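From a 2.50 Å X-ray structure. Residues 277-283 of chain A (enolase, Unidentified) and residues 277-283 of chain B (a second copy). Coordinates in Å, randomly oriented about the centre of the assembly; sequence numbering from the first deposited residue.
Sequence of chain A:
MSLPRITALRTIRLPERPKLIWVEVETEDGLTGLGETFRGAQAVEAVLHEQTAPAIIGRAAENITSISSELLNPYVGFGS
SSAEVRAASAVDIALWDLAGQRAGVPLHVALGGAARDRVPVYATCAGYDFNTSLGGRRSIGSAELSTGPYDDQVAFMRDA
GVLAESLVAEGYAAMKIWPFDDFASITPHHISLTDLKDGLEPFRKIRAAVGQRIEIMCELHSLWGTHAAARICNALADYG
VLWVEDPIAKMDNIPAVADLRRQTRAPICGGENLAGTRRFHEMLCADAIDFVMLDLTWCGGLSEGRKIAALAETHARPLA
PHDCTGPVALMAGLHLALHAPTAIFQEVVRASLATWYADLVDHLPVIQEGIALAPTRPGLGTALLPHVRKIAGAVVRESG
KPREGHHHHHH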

# COMPACT_ATOMS: atom_id res chain seq x y z
N THR A 277 0.36 6.07 23.81
CA THR A 277 -0.51 5.28 22.93
C THR A 277 -0.01 5.26 21.50
O THR A 277 -0.19 4.26 20.80
N ARG A 278 0.62 6.35 21.07
CA ARG A 278 1.09 6.47 19.68
C ARG A 278 2.02 5.29 19.27
O ARG A 278 1.76 4.60 18.27
N ARG A 279 3.09 5.05 20.05
CA ARG A 279 4.06 4.02 19.71
C ARG A 279 3.42 2.63 19.72
O ARG A 279 3.69 1.83 18.83
N PHE A 280 2.55 2.36 20.70
CA PHE A 280 1.84 1.07 20.77
C PHE A 280 0.87 0.93 19.61
O PHE A 280 0.80 -0.12 18.97
N HIS A 281 0.14 2.00 19.32
CA HIS A 281 -0.81 2.00 18.21
C HIS A 281 -0.10 1.66 16.89
O HIS A 281 -0.59 0.83 16.11
N GLU A 282 1.07 2.27 16.68
CA GLU A 282 1.88 2.03 15.47
C GLU A 282 2.44 0.60 15.39
O GLU A 282 2.43 0.01 14.30
N MET A 283 2.95 0.06 16.52
CA MET A 283 3.46 -1.31 16.57
C MET A 283 2.35 -2.25 16.13
O MET A 283 2.53 -3.09 15.22
N THR B 277 17.06 10.45 14.35
CA THR B 277 16.81 10.24 12.91
C THR B 277 15.51 9.50 12.61
O THR B 277 14.89 9.76 11.58
N ARG B 278 15.12 8.58 13.49
CA ARG B 278 13.92 7.75 13.31
C ARG B 278 12.61 8.52 13.07
O ARG B 278 11.95 8.27 12.06
N ARG B 279 12.24 9.42 13.99
CA ARG B 279 11.05 10.26 13.82
C ARG B 279 11.17 11.18 12.61
O ARG B 279 10.18 11.42 11.93
N PHE B 280 12.37 11.69 12.33
CA PHE B 280 12.58 12.52 11.13
C PHE B 280 12.41 11.73 9.84
O PHE B 280 11.67 12.15 8.96
N HIS B 281 13.09 10.58 9.77
CA HIS B 281 12.96 9.59 8.67
C HIS B 281 11.49 9.21 8.41
O HIS B 281 11.01 9.26 7.26
N GLU B 282 10.77 8.87 9.47
CA GLU B 282 9.33 8.61 9.34
C GLU B 282 8.52 9.80 8.79
O GLU B 282 7.68 9.58 7.95
N MET B 283 8.75 11.03 9.28
CA MET B 283 7.99 12.22 8.78
C MET B 283 8.22 12.35 7.28
O MET B 283 7.27 12.50 6.49

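Two copies of the same helical segment meet here at a distance: the axes come no closer than 15.0 Å and cross at 59°, so long side chains must span the gap. A:Arg279 and B:Arg279 do most of this work, with 76 and 79 Å² of their surface, respectively, covered by the other stretch. Their CA-to-CB bonds point sideways, but the ends of both side chains come nearer. Chi1 and chi2 are both m and chi3 is t in each copy, a bend followed by an extended reach.

At the centre the two guanidiniums stack flat, centres 3.2 Å apart and planes at 6°. A:Arg279 CZ lies 3.1 Å from B:Arg279 NH2, so that each guanidinium covers one face of the other. Like charges this close, with A:Arg279 NH2 only 3.1 Å from B:Arg279 NE, need compensation, and the carboxylate from the other chain supplies it at the edge of each guanidinium, while one face stacks.

The CA-to-CB bonds of A:Glu282 and B:Glu282 point toward the other stretch, with chi1 m and chi2 t. Each forms a two-pronged salt bridge: A:Arg279 NH2 donates to B:Glu282 OE1 at 2.9 Å and A:Arg279 NH1 to B:Glu282 OE2 at 3.2 Å, while B:Arg279 NH2 reaches A:Glu282 OE1 at 2.8 Å and B:Arg279 NH1 reaches A:Glu282 OE2 at 3.0 Å. Within each helix, three residues apart, the same pair is also bridged: A:Arg279 NH1 to A:Glu282 OE1 is 2.8 Å, and B:Arg279 NH1 to B:Glu282 OE1 is 3.3 Å; in both the oxygen lies well out of the guanidinium plane, so these are contacts of charge, not hydrogen bonds.

The CA-to-CB bonds of A:Arg278 and B:Arg278 point toward the other stretch, but these residues offer carbon: A:Arg278 CG sits 3.9 Å from B:Arg279 NH2, and B:Arg278 CG 4.1 Å from A:Arg279 NH2. The rule read here is a cross-chain carboxylate at the edge of each guanidinium and the partner guanidinium over one face.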

# COMPACT_ATOMS: atom_id res chain seq x y z
CB THR A 277 -2.02 5.74 22.99
OG1 THR A 277 -2.13 7.13 22.64
CG2 THR A 277 -2.59 5.53 24.39
CB ARG A 278 1.80 7.80 19.47
CG ARG A 278 2.23 8.06 18.03
CD ARG A 278 1.55 9.30 17.46
NE ARG A 278 0.11 9.14 17.26
CZ ARG A 278 -0.43 8.42 16.28
NH1 ARG A 278 -1.76 8.34 16.18
NH2 ARG A 278 0.35 7.77 15.40
CB ARG A 279 5.33 4.09 20.59
CG ARG A 279 6.45 5.03 20.06
CD ARG A 279 6.99 4.55 18.70
NE ARG A 279 7.99 5.45 18.09
CZ ARG A 279 8.15 5.63 16.78
NH1 ARG A 279 7.35 4.99 15.91
NH2 ARG A 279 9.08 6.46 16.32
CB PHE A 280 1.13 0.90 22.12
CG PHE A 280 2.07 0.60 23.26
CD1 PHE A 280 2.36 -0.71 23.62
CD2 PHE A 280 2.71 1.63 23.93
CE1 PHE A 280 3.26 -0.99 24.65
CE2 PHE A 280 3.63 1.37 24.95
CZ PHE A 280 3.91 0.05 25.32
CB HIS A 281 -1.53 3.35 18.15
CG HIS A 281 -2.35 3.55 16.92
ND1 HIS A 281 -3.62 3.02 16.78
CD2 HIS A 281 -2.09 4.22 15.77
CE1 HIS A 281 -4.10 3.36 15.59
NE2 HIS A 281 -3.19 4.09 14.96
CB GLU A 282 3.04 3.04 15.37
CG GLU A 282 2.64 4.52 15.30
CD GLU A 282 3.84 5.48 15.37
OE1 GLU A 282 4.63 5.45 16.36
OE2 GLU A 282 3.98 6.28 14.41
CB MET A 283 3.93 -1.71 17.98
CG MET A 283 5.41 -1.51 18.31
SD MET A 283 6.00 -2.33 19.80
CE MET A 283 4.72 -1.90 20.95
CB THR B 277 17.93 9.44 12.25
OG1 THR B 277 18.06 8.17 12.91
CG2 THR B 277 19.22 10.20 12.29
CB ARG B 278 13.77 6.75 14.46
CG ARG B 278 12.55 5.83 14.28
CD ARG B 278 12.94 4.36 14.33
NE ARG B 278 13.73 3.97 13.16
CZ ARG B 278 13.21 3.75 11.94
NH1 ARG B 278 14.01 3.40 10.95
NH2 ARG B 278 11.90 3.87 11.71
CB ARG B 279 10.69 11.07 15.09
CG ARG B 279 9.81 10.33 16.13
CD ARG B 279 8.39 10.04 15.61
NE ARG B 279 7.63 9.23 16.57
CZ ARG B 279 6.60 8.43 16.28
NH1 ARG B 279 6.17 8.29 15.03
NH2 ARG B 279 5.99 7.75 17.24
CB PHE B 280 13.93 13.25 11.19
CG PHE B 280 13.90 14.48 12.03
CD1 PHE B 280 13.56 15.72 11.47
CD2 PHE B 280 14.18 14.42 13.39
CE1 PHE B 280 13.53 16.88 12.27
CE2 PHE B 280 14.14 15.57 14.18
CZ PHE B 280 13.81 16.80 13.62
CB HIS B 281 13.80 8.36 9.01
CG HIS B 281 13.68 7.24 8.03
ND1 HIS B 281 14.54 7.09 6.96
CD2 HIS B 281 12.82 6.20 7.97
CE1 HIS B 281 14.20 6.01 6.27
NE2 HIS B 281 13.15 5.45 6.87
CB GLU B 282 8.72 8.17 10.67
CG GLU B 282 9.31 6.92 11.29
CD GLU B 282 8.77 6.71 12.69
OE1 GLU B 282 9.08 7.51 13.62
OE2 GLU B 282 8.01 5.74 12.86
CB MET B 283 8.43 13.54 9.43
CG MET B 283 7.64 14.04 10.65
SD MET B 283 8.09 15.70 11.30
CE MET B 283 9.86 15.64 11.17